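Local coordinates for protein O-phospho-L-seryl-tRNA:Cys-tRNA synthase (Methanocaldococcus jannaschii DSM 2661, PDB 5X6B) that probably converts O-phosphoserine carried on tRNA into cysteine, giving Cys-tRNA in a pyridoxal-phosphate-dependent reaction, at residues E373-R377 and E411-C416; E330-F336 and V406-K410; D347-T353 and T387-S393; K323-V327 and V402-V406. All blocks are in the same frame, centred on the assembly; numbering follows the deposited sequence.

Contact 1 of 4, residues E373-R377 and E411-C416; sequences ELKKR and EIVESC
Arg377 lays one guanidinium face on Ile412 and turns its edge to Glu411. Its CB and CG lead out from the loop that follows helix 369-375, and the chain stays extended through chi2 (-163°) and chi3, which carries the head across to helix 399-415. The first carbon to touch is CD, 3.7 Å from CD1 of Ile412. The same methyl lies against NE and CZ, at one face of the guanidinium and offset toward its rim, 3.4 Å from CZ of Arg377. In a fold-type I pyridoxal-phosphate enzyme such as this one, the chain ends in a small C-terminal domain, and here the final helix of that domain is clasped to helix 369-375. At the tip, NH2 of Arg377 forms a salt bridge with OE1 of Glu411 at 2.8 Å. The carboxylate comes to the guanidinium edge, with the two planes turned 52° apart. NH1 has Ser415 OG as a more distant neighbour, lying oblique to the group. Glu373 also packs on Ile412, its CB 3.5 Å from CD1 of Ile412, while its CG lies 4.1 Å from SG of Cys416. OE2 of Glu373 is held by a salt bridge to Arg365.

Contact 2 of 4, residues E330-F336 and V406-K410; sequences ELEKIGF and VNAIK
Leu331 and Ile334 bring the end of helix 317-331 alongside helix 399-415, their CA atoms 7.1 Å from that of Val406 and 6.9 Å from that of Lys410, respectively. Ile409 points toward segment 330-336 and carries the apolar part. Its CD1 meets CD1 of Leu331 at 3.7 Å, the two side chains crossing at about a right angle, and its CG2 branch lies 3.8 Å from CE2 of Phe336, oblique to the ring. Ile334 completes the cluster: its CD1 rests over one face of the Phe336 ring, toward the rim, and also touches CG2 of Ile409. A Schellman motif ends the helix, with Gly335 at positive phi as C-prime residue: Phe336 N bonds to Leu331 O and Gly335 N to Glu332 O. Ile334 N also reaches Leu331 O, from the opposite face to Phe336 N. The reversal brings the Phe336 ring to Ile409. Toward the surface the contact becomes ionic. Glu330 CG, opposite the backbone N (chi1 -158°), lies 3.5 Å from CG1 of Val406, and a bend at chi2 turns the carboxylate to Lys410, whose extended chain ends in a salt bridge with OE2. Both Glu330 oxygens take weak bonds from NZ of Lys333.

Contact 3 of 4, residues D347-T353 and T387-S393; sequences DLIKFET and TKEIKMS
Ile349 and Phe351 pair with Met392 and Ile390 through two hydrogen-bonded pairs of an antiparallel sheet, in which strand 349-352 is the central of three strands in the small C-terminal domain. The N-H groups of Ile349 and Phe351 point almost straight down the carbonyls of Met392 and Ile390, the first bond being 2.9 Å from Ile349 N to Met392 O. On the tightly packed side of the sheet, apolar atoms meet one face and the edge of the Phe351 ring: CG2 of Ile349 sits over it, and Met392 SD lies in its plane, 4.0 Å from CE2 of Phe351, a Met-aromatic contact. Helix 317-331 covers this side through Thr324 and Val328, which touch Ile349. The other face, with Lys350, Glu352, Glu389 and Lys391, is looser and polar, and all but Lys350 are partly open to solvent. Lys350, extended throughout, makes a 3.4 Å salt bridge from NZ to OE1 of Glu389, but its stronger partner is Glu205; Lys391 NZ bonds to Gly204 O, and Glu352 to Tyr170. Beyond the strand, Asp347 OD1 is shared by Arg236 and by Ser393 OG, 2.7 Å away, which meets it from above the carboxylate plane, 38° out.

Contact 4 of 4, residues K323-V327 and V402-V406; sequences KTRYV and VEYVV
Tyr326 and Val402 lie side by side, pointing opposite ways, between helices 317-331 and 399-415, which pack together in the small C-terminal domain and run in nearly the same sense here, with segment axes 20° apart and 10.7 Å distant. The contact is almost wholly apolar. CD2 of Tyr326 lies 3.8 Å from CG1 of Val402, and one atom further round the ring CE2 of Tyr326 comes to 4.0 Å from CG2 of Val406; both methyls approach obliquely. With chi1 at 171°, the tyrosine ring leaves its helix opposite the backbone N and reaches across to the partner helix, where CD2 and CE2 meet valines one turn apart. Val327 repeats the pattern at a deeper level: its CG2 is 3.9 Å from CG1 of Val402 and 4.1 Å from CG2 of Val406. Each of these two valine methyls therefore touches both Tyr326 and Val327, and Val402 and Val406, i and i+4, present one apolar stripe to them.

A second kind of contact uses the aliphatic part of a charged residue. CD of Lys323 meets the other branch of Val402, CG2, at 4.1 Å. Beyond it, the ammonium turns away to Leu397 O and Glu320. No hydrogen bond joins the two segments.

On its inner side helix 317-331 rests on the three-stranded sheet, where Val327 and Thr324 touch Ile349 of strand 349-352. Val405 packs on the loop residue Leu58, and Tyr404 contacts an apolar side chain of another subunit.

Helix 399-415 joins three of the four sites: contact 4 uses its earlier turns, contact 2 the middle and contact 1 the end. Contacts 2 and 4 share helix 317-331 and Val406, with centres 9 Å apart. Contact 3, the strand pairing, falls within the chain between their segments and lies 12 to 13 Å from both, centre to centre; Phe336 and Leu331 touch Phe351, while Val327 touches Met392. Contact 1 alternates with the others along the sequence, its centre 11 Å from that of contact 2 and about 16 Å from those of contacts 3 and 4. Together they unite helices and sheet into one compact C-terminal domain, remote from the bound nucleic acid, about 40 Å from the nearest atom of contact 3.

Contact 1 of 4, residues E373-R377 and E411-C416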
# COMPACT_ATOMS: atom_id res chain seq x y z
N GLU B 373 -25.94 6.22 -20.09
CA GLU B 373 -26.77 7.18 -19.39
C GLU B 373 -26.25 7.46 -17.98
O GLU B 373 -26.47 8.53 -17.43
CB GLU B 373 -28.22 6.69 -19.32
CG GLU B 373 -29.01 6.82 -20.62
CD GLU B 373 -29.09 8.25 -21.12
OE1 GLU B 373 -29.33 9.16 -20.29
OE2 GLU B 373 -28.92 8.46 -22.34
N LEU B 374 -25.55 6.48 -17.41
CA LEU B 374 -24.97 6.63 -16.08
C LEU B 374 -23.68 7.45 -16.12
O LEU B 374 -23.45 8.31 -15.27
CB LEU B 374 -24.68 5.26 -15.45
CG LEU B 374 -25.85 4.44 -14.89
CD1 LEU B 374 -25.36 3.08 -14.46
CD2 LEU B 374 -26.51 5.15 -13.73
N LYS B 375 -22.84 7.18 -17.12
CA LYS B 375 -21.58 7.89 -17.27
C LYS B 375 -21.86 9.36 -17.57
O LYS B 375 -21.17 10.25 -17.09
CB LYS B 375 -20.73 7.25 -18.38
CG LYS B 375 -19.98 8.24 -19.26
CD LYS B 375 -19.67 7.64 -20.62
CE LYS B 375 -18.79 8.57 -21.44
NZ LYS B 375 -18.50 7.98 -22.78
N LYS B 376 -22.91 9.59 -18.36
CA LYS B 376 -23.36 10.94 -18.69
C LYS B 376 -23.73 11.72 -17.43
O LYS B 376 -23.70 12.95 -17.41
CB LYS B 376 -24.55 10.87 -19.65
CG LYS B 376 -24.99 12.21 -20.23
CD LYS B 376 -25.70 12.02 -21.57
CE LYS B 376 -25.96 13.36 -22.26
NZ LYS B 376 -26.73 13.19 -23.53
N ARG B 377 -24.08 11.00 -16.37
CA ARG B 377 -24.43 11.62 -15.10
C ARG B 377 -23.38 11.32 -14.03
O ARG B 377 -23.67 11.41 -12.83
CB ARG B 377 -25.81 11.15 -14.65
CG ARG B 377 -26.82 11.15 -15.78
CD ARG B 377 -28.25 11.09 -15.29
NE ARG B 377 -29.18 11.12 -16.42
CZ ARG B 377 -30.45 11.47 -16.32
NH1 ARG B 377 -31.23 11.46 -17.40
NH2 ARG B 377 -30.95 11.84 -15.15
N GLU B 411 -34.43 8.84 -12.99
CA GLU B 411 -34.56 9.73 -14.13
C GLU B 411 -34.10 9.06 -15.42
O GLU B 411 -34.53 9.45 -16.51
CB GLU B 411 -33.78 11.02 -13.91
CG GLU B 411 -34.29 11.86 -12.76
CD GLU B 411 -33.31 12.94 -12.38
OE1 GLU B 411 -32.25 13.05 -13.04
OE2 GLU B 411 -33.58 13.68 -11.41
N ILE B 412 -33.23 8.07 -15.30
CA ILE B 412 -32.82 7.29 -16.47
C ILE B 412 -33.99 6.50 -17.01
O ILE B 412 -34.35 6.62 -18.18
CB ILE B 412 -31.67 6.31 -16.16
CG1 ILE B 412 -30.42 7.06 -15.70
CG2 ILE B 412 -31.35 5.48 -17.38
CD1 ILE B 412 -29.96 8.08 -16.68
N VAL B 413 -34.59 5.69 -16.15
CA VAL B 413 -35.68 4.80 -16.55
C VAL B 413 -36.94 5.59 -16.85
O VAL B 413 -37.86 5.08 -17.50
CB VAL B 413 -35.97 3.74 -15.46
CG1 VAL B 413 -34.70 2.99 -15.10
CG2 VAL B 413 -36.56 4.39 -14.23
N GLU B 414 -36.99 6.83 -16.38
CA GLU B 414 -38.11 7.72 -16.67
C GLU B 414 -37.94 8.37 -18.05
O GLU B 414 -38.86 8.35 -18.86
CB GLU B 414 -38.23 8.81 -15.60
CG GLU B 414 -39.35 9.81 -15.84
CD GLU B 414 -40.72 9.23 -15.56
OE1 GLU B 414 -40.81 8.13 -14.99
OE2 GLU B 414 -41.72 9.90 -15.91
N SER B 415 -36.76 8.93 -18.30
CA SER B 415 -36.50 9.61 -19.56
C SER B 415 -36.45 8.63 -20.73
O SER B 415 -36.79 8.98 -21.86
CB SER B 415 -35.19 10.40 -19.48
OG SER B 415 -34.10 9.53 -19.24
N CYS B 416 -36.03 7.41 -20.45
CA CYS B 416 -35.86 6.41 -21.50
C CYS B 416 -37.09 5.52 -21.65
O CYS B 416 -36.96 4.32 -21.88
CB CYS B 416 -34.62 5.56 -21.23
SG CYS B 416 -33.06 6.47 -21.30

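Contact 2 of 4, residues E330-F336 and V406-K410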
# COMPACT_ATOMS: atom_id res chain seq x y z
N GLU B 330 -36.35 2.05 -2.53
CA GLU B 330 -36.62 3.16 -3.44
C GLU B 330 -36.62 2.72 -4.90
O GLU B 330 -37.45 3.16 -5.68
CB GLU B 330 -35.60 4.27 -3.21
CG GLU B 330 -36.04 5.63 -3.68
CD GLU B 330 -37.16 6.21 -2.85
OE1 GLU B 330 -37.31 5.82 -1.67
OE2 GLU B 330 -37.91 7.06 -3.38
N LEU B 331 -35.69 1.85 -5.27
CA LEU B 331 -35.59 1.41 -6.66
C LEU B 331 -36.63 0.34 -7.01
O LEU B 331 -36.91 0.09 -8.18
CB LEU B 331 -34.19 0.89 -6.96
CG LEU B 331 -33.11 1.97 -6.94
CD1 LEU B 331 -31.74 1.39 -7.26
CD2 LEU B 331 -33.46 3.09 -7.91
N GLU B 332 -37.21 -0.29 -5.99
CA GLU B 332 -38.32 -1.21 -6.21
C GLU B 332 -39.54 -0.46 -6.75
O GLU B 332 -40.37 -1.04 -7.45
CB GLU B 332 -38.68 -1.95 -4.92
CG GLU B 332 -37.70 -3.06 -4.56
CD GLU B 332 -38.14 -3.88 -3.38
OE1 GLU B 332 -38.95 -3.38 -2.56
OE2 GLU B 332 -37.69 -5.05 -3.27
N LYS B 333 -39.62 0.83 -6.43
CA LYS B 333 -40.73 1.67 -6.87
C LYS B 333 -40.76 1.84 -8.39
O LYS B 333 -41.81 2.13 -8.96
CB LYS B 333 -40.65 3.05 -6.20
CG LYS B 333 -40.76 3.01 -4.68
CD LYS B 333 -40.64 4.40 -4.08
CE LYS B 333 -40.78 4.37 -2.57
NZ LYS B 333 -40.63 5.73 -1.97
N ILE B 334 -39.61 1.68 -9.04
CA ILE B 334 -39.55 1.84 -10.49
C ILE B 334 -39.43 0.50 -11.19
O ILE B 334 -39.31 0.44 -12.41
CB ILE B 334 -38.37 2.74 -10.93
CG1 ILE B 334 -37.03 2.14 -10.50
CG2 ILE B 334 -38.53 4.14 -10.37
CD1 ILE B 334 -35.82 2.87 -11.03
N GLY B 335 -39.44 -0.58 -10.42
CA GLY B 335 -39.48 -1.91 -10.99
C GLY B 335 -38.21 -2.74 -10.85
O GLY B 335 -37.99 -3.68 -11.62
N PHE B 336 -37.37 -2.41 -9.88
CA PHE B 336 -36.20 -3.23 -9.59
C PHE B 336 -36.56 -4.22 -8.49
O PHE B 336 -37.05 -3.82 -7.44
CB PHE B 336 -35.00 -2.38 -9.16
CG PHE B 336 -34.34 -1.62 -10.29
CD1 PHE B 336 -34.94 -1.53 -11.54
CD2 PHE B 336 -33.10 -1.03 -10.11
CE1 PHE B 336 -34.33 -0.84 -12.57
CE2 PHE B 336 -32.48 -0.34 -11.14
CZ PHE B 336 -33.10 -0.25 -12.37
N VAL B 406 -29.69 7.32 -6.60
CA VAL B 406 -31.07 6.86 -6.69
C VAL B 406 -31.89 7.71 -7.66
O VAL B 406 -32.56 7.18 -8.55
CB VAL B 406 -31.76 6.86 -5.32
CG1 VAL B 406 -33.25 6.67 -5.48
CG2 VAL B 406 -31.17 5.78 -4.43
N ASN B 407 -31.83 9.03 -7.49
CA ASN B 407 -32.54 9.94 -8.38
C ASN B 407 -32.06 9.78 -9.81
O ASN B 407 -32.85 9.86 -10.75
CB ASN B 407 -32.37 11.39 -7.92
CG ASN B 407 -33.06 11.67 -6.60
OD1 ASN B 407 -34.03 10.99 -6.24
ND2 ASN B 407 -32.57 12.67 -5.87
N ALA B 408 -30.76 9.55 -9.96
CA ALA B 408 -30.16 9.37 -11.27
C ALA B 408 -30.81 8.21 -12.01
O ALA B 408 -31.31 8.38 -13.12
CB ALA B 408 -28.67 9.15 -11.14
N ILE B 409 -30.80 7.04 -11.37
CA ILE B 409 -31.40 5.83 -11.94
C ILE B 409 -32.87 6.03 -12.28
O ILE B 409 -33.33 5.64 -13.35
CB ILE B 409 -31.26 4.64 -10.98
CG1 ILE B 409 -29.78 4.36 -10.68
CG2 ILE B 409 -31.92 3.40 -11.56
CD1 ILE B 409 -29.56 3.32 -9.60
N LYS B 410 -33.62 6.65 -11.36
CA LYS B 410 -35.03 6.96 -11.58
C LYS B 410 -35.24 7.80 -12.83
O LYS B 410 -36.12 7.51 -13.64
CB LYS B 410 -35.62 7.69 -10.38
CG LYS B 410 -35.86 6.81 -9.16
CD LYS B 410 -36.56 7.60 -8.07
CE LYS B 410 -36.88 6.73 -6.88
NZ LYS B 410 -37.60 7.49 -5.82

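Contact 3 of 4, residues D347-T353 and T387-S393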
# COMPACT_ATOMS: atom_id res chain seq x y z
N ASP B 347 -24.40 -4.81 2.15
CA ASP B 347 -24.52 -3.67 1.24
C ASP B 347 -24.52 -4.06 -0.24
O ASP B 347 -24.87 -3.25 -1.10
CB ASP B 347 -23.40 -2.68 1.52
CG ASP B 347 -22.03 -3.32 1.44
OD1 ASP B 347 -21.60 -3.66 0.32
OD2 ASP B 347 -21.41 -3.56 2.50
N LEU B 348 -24.13 -5.29 -0.54
CA LEU B 348 -24.11 -5.75 -1.93
C LEU B 348 -25.54 -6.05 -2.37
O LEU B 348 -26.17 -6.97 -1.86
CB LEU B 348 -23.22 -6.98 -2.09
CG LEU B 348 -22.72 -7.37 -3.49
CD1 LEU B 348 -21.64 -8.44 -3.37
CD2 LEU B 348 -23.83 -7.85 -4.42
N ILE B 349 -26.03 -5.29 -3.34
CA ILE B 349 -27.38 -5.50 -3.83
C ILE B 349 -27.40 -6.06 -5.25
O ILE B 349 -26.72 -5.55 -6.14
CB ILE B 349 -28.19 -4.19 -3.83
CG1 ILE B 349 -28.08 -3.48 -2.47
CG2 ILE B 349 -29.65 -4.45 -4.17
CD1 ILE B 349 -28.71 -2.10 -2.47
N LYS B 350 -28.20 -7.10 -5.46
CA LYS B 350 -28.45 -7.59 -6.81
C LYS B 350 -29.92 -7.43 -7.19
O LYS B 350 -30.80 -8.06 -6.60
CB LYS B 350 -28.03 -9.05 -6.94
CG LYS B 350 -28.13 -9.59 -8.36
CD LYS B 350 -27.61 -11.01 -8.45
CE LYS B 350 -27.64 -11.53 -9.88
NZ LYS B 350 -27.12 -12.92 -9.96
N PHE B 351 -30.17 -6.57 -8.17
CA PHE B 351 -31.52 -6.33 -8.65
C PHE B 351 -31.81 -7.12 -9.91
O PHE B 351 -30.98 -7.19 -10.82
CB PHE B 351 -31.75 -4.84 -8.96
CG PHE B 351 -31.84 -3.96 -7.74
CD1 PHE B 351 -32.87 -4.11 -6.83
CD2 PHE B 351 -30.92 -2.94 -7.54
CE1 PHE B 351 -32.95 -3.29 -5.72
CE2 PHE B 351 -31.00 -2.12 -6.44
CZ PHE B 351 -32.02 -2.29 -5.52
N GLU B 352 -33.00 -7.69 -9.99
CA GLU B 352 -33.53 -8.12 -11.27
C GLU B 352 -34.20 -6.90 -11.89
O GLU B 352 -35.07 -6.29 -11.27
CB GLU B 352 -34.52 -9.28 -11.12
CG GLU B 352 -35.06 -9.79 -12.44
CD GLU B 352 -36.11 -10.86 -12.26
OE1 GLU B 352 -36.51 -11.11 -11.10
OE2 GLU B 352 -36.53 -11.45 -13.27
N THR B 353 -33.77 -6.54 -13.09
CA THR B 353 -34.21 -5.28 -13.69
C THR B 353 -34.83 -5.46 -15.07
O THR B 353 -34.23 -5.10 -16.07
CB THR B 353 -33.03 -4.29 -13.79
OG1 THR B 353 -31.99 -4.85 -14.60
CG2 THR B 353 -32.48 -3.97 -12.41
N THR B 387 -28.52 -5.71 -18.75
CA THR B 387 -29.76 -5.02 -18.38
C THR B 387 -30.73 -5.93 -17.61
O THR B 387 -31.63 -5.45 -16.93
CB THR B 387 -30.48 -4.44 -19.62
OG1 THR B 387 -30.73 -5.49 -20.57
CG2 THR B 387 -29.63 -3.36 -20.28
N LYS B 388 -30.54 -7.24 -17.71
CA LYS B 388 -31.41 -8.17 -17.01
C LYS B 388 -31.18 -8.09 -15.50
O LYS B 388 -32.12 -8.19 -14.71
CB LYS B 388 -31.19 -9.59 -17.51
CG LYS B 388 -31.87 -9.83 -18.83
CD LYS B 388 -31.95 -11.29 -19.26
CE LYS B 388 -32.36 -11.34 -20.73
NZ LYS B 388 -32.13 -12.64 -21.41
N GLU B 389 -29.93 -7.87 -15.12
CA GLU B 389 -29.54 -7.75 -13.72
C GLU B 389 -28.55 -6.59 -13.58
O GLU B 389 -27.92 -6.20 -14.55
CB GLU B 389 -28.91 -9.05 -13.23
CG GLU B 389 -29.88 -10.18 -12.99
CD GLU B 389 -29.21 -11.54 -12.98
OE1 GLU B 389 -27.97 -11.59 -12.99
OE2 GLU B 389 -29.93 -12.57 -12.97
N ILE B 390 -28.44 -6.04 -12.37
CA ILE B 390 -27.31 -5.19 -12.00
C ILE B 390 -26.86 -5.47 -10.57
O ILE B 390 -27.67 -5.79 -9.70
CB ILE B 390 -27.62 -3.66 -12.12
CG1 ILE B 390 -28.80 -3.27 -11.23
CG2 ILE B 390 -27.86 -3.25 -13.56
CD1 ILE B 390 -29.07 -1.78 -11.23
N LYS B 391 -25.56 -5.35 -10.33
CA LYS B 391 -25.01 -5.42 -8.99
C LYS B 391 -24.44 -4.06 -8.60
O LYS B 391 -23.71 -3.44 -9.37
CB LYS B 391 -23.93 -6.50 -8.88
CG LYS B 391 -24.48 -7.92 -8.97
CD LYS B 391 -23.36 -8.95 -9.09
CE LYS B 391 -22.43 -8.90 -7.90
NZ LYS B 391 -21.40 -9.97 -7.99
N MET B 392 -24.79 -3.60 -7.40
CA MET B 392 -24.31 -2.32 -6.92
C MET B 392 -24.17 -2.29 -5.41
O MET B 392 -24.72 -3.13 -4.70
CB MET B 392 -25.25 -1.20 -7.37
CG MET B 392 -26.71 -1.48 -7.12
SD MET B 392 -27.77 -0.09 -7.55
CE MET B 392 -27.34 1.07 -6.26
N SER B 393 -23.41 -1.32 -4.93
CA SER B 393 -23.30 -1.06 -3.50
C SER B 393 -23.09 0.43 -3.32
O SER B 393 -22.40 1.07 -4.13
CB SER B 393 -22.16 -1.87 -2.89
OG SER B 393 -22.06 -1.66 -1.49

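Contact 4 of 4, residues K323-V327 and V402-V406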
# COMPACT_ATOMS: atom_id res chain seq x y z
N LYS B 323 -28.36 2.89 4.42
CA LYS B 323 -28.17 3.43 3.07
C LYS B 323 -28.60 2.40 2.05
O LYS B 323 -29.24 2.73 1.04
CB LYS B 323 -26.71 3.82 2.83
CG LYS B 323 -26.16 4.90 3.75
CD LYS B 323 -24.68 5.10 3.46
CE LYS B 323 -24.02 5.99 4.48
NZ LYS B 323 -22.54 5.98 4.33
N THR B 324 -28.23 1.15 2.32
CA THR B 324 -28.51 0.04 1.43
C THR B 324 -30.01 -0.18 1.28
O THR B 324 -30.54 -0.27 0.16
CB THR B 324 -27.86 -1.25 1.95
OG1 THR B 324 -26.45 -1.05 2.09
CG2 THR B 324 -28.13 -2.41 1.01
N ARG B 325 -30.70 -0.28 2.41
CA ARG B 325 -32.13 -0.56 2.41
C ARG B 325 -32.92 0.61 1.83
O ARG B 325 -33.97 0.40 1.23
CB ARG B 325 -32.61 -0.89 3.81
CG ARG B 325 -32.01 -2.18 4.33
CD ARG B 325 -32.53 -2.55 5.70
NE ARG B 325 -31.84 -3.74 6.20
CZ ARG B 325 -32.03 -4.27 7.40
NH1 ARG B 325 -32.89 -3.73 8.24
NH2 ARG B 325 -31.34 -5.35 7.76
N TYR B 326 -32.41 1.82 2.00
CA TYR B 326 -33.01 2.99 1.36
C TYR B 326 -33.01 2.83 -0.15
O TYR B 326 -33.99 3.13 -0.82
CB TYR B 326 -32.28 4.27 1.76
CG TYR B 326 -32.72 5.48 0.96
CD1 TYR B 326 -33.88 6.17 1.27
CD2 TYR B 326 -31.96 5.94 -0.12
CE1 TYR B 326 -34.28 7.27 0.54
CE2 TYR B 326 -32.35 7.04 -0.85
CZ TYR B 326 -33.51 7.70 -0.52
OH TYR B 326 -33.90 8.79 -1.26
N VAL B 327 -31.89 2.35 -0.68
CA VAL B 327 -31.74 2.12 -2.12
C VAL B 327 -32.70 1.04 -2.61
O VAL B 327 -33.38 1.23 -3.63
CB VAL B 327 -30.29 1.73 -2.48
CG1 VAL B 327 -30.19 1.32 -3.93
CG2 VAL B 327 -29.33 2.88 -2.17
N VAL B 402 -25.77 9.03 -2.07
CA VAL B 402 -26.79 8.00 -2.14
C VAL B 402 -28.06 8.52 -2.82
O VAL B 402 -28.59 7.87 -3.73
CB VAL B 402 -27.13 7.45 -0.74
CG1 VAL B 402 -28.23 6.40 -0.82
CG2 VAL B 402 -25.88 6.87 -0.07
N GLU B 403 -28.55 9.68 -2.39
CA GLU B 403 -29.73 10.28 -3.01
C GLU B 403 -29.48 10.57 -4.49
O GLU B 403 -30.35 10.33 -5.33
CB GLU B 403 -30.14 11.59 -2.33
CG GLU B 403 -30.51 11.53 -0.87
CD GLU B 403 -31.03 12.87 -0.39
OE1 GLU B 403 -31.77 13.52 -1.16
OE2 GLU B 403 -30.67 13.30 0.74
N TYR B 404 -28.30 11.09 -4.79
CA TYR B 404 -27.94 11.42 -6.17
C TYR B 404 -28.07 10.19 -7.07
O TYR B 404 -28.71 10.26 -8.12
CB TYR B 404 -26.51 11.96 -6.24
CG TYR B 404 -26.09 12.34 -7.64
CD1 TYR B 404 -26.34 13.60 -8.14
CD2 TYR B 404 -25.45 11.42 -8.46
CE1 TYR B 404 -25.97 13.95 -9.42
CE2 TYR B 404 -25.08 11.76 -9.75
CZ TYR B 404 -25.34 13.03 -10.22
OH TYR B 404 -24.97 13.38 -11.50
N VAL B 405 -27.45 9.09 -6.65
CA VAL B 405 -27.46 7.85 -7.41
C VAL B 405 -28.89 7.35 -7.66
O VAL B 405 -29.24 7.01 -8.80
CB VAL B 405 -26.67 6.75 -6.69
CG1 VAL B 405 -26.84 5.42 -7.42
CG2 VAL B 405 -25.20 7.13 -6.58
N VAL B 406 -29.69 7.32 -6.60
CA VAL B 406 -31.07 6.86 -6.69
C VAL B 406 -31.89 7.71 -7.66
O VAL B 406 -32.56 7.18 -8.55
CB VAL B 406 -31.76 6.86 -5.32
CG1 VAL B 406 -33.25 6.67 -5.48
CG2 VAL B 406 -31.17 5.78 -4.43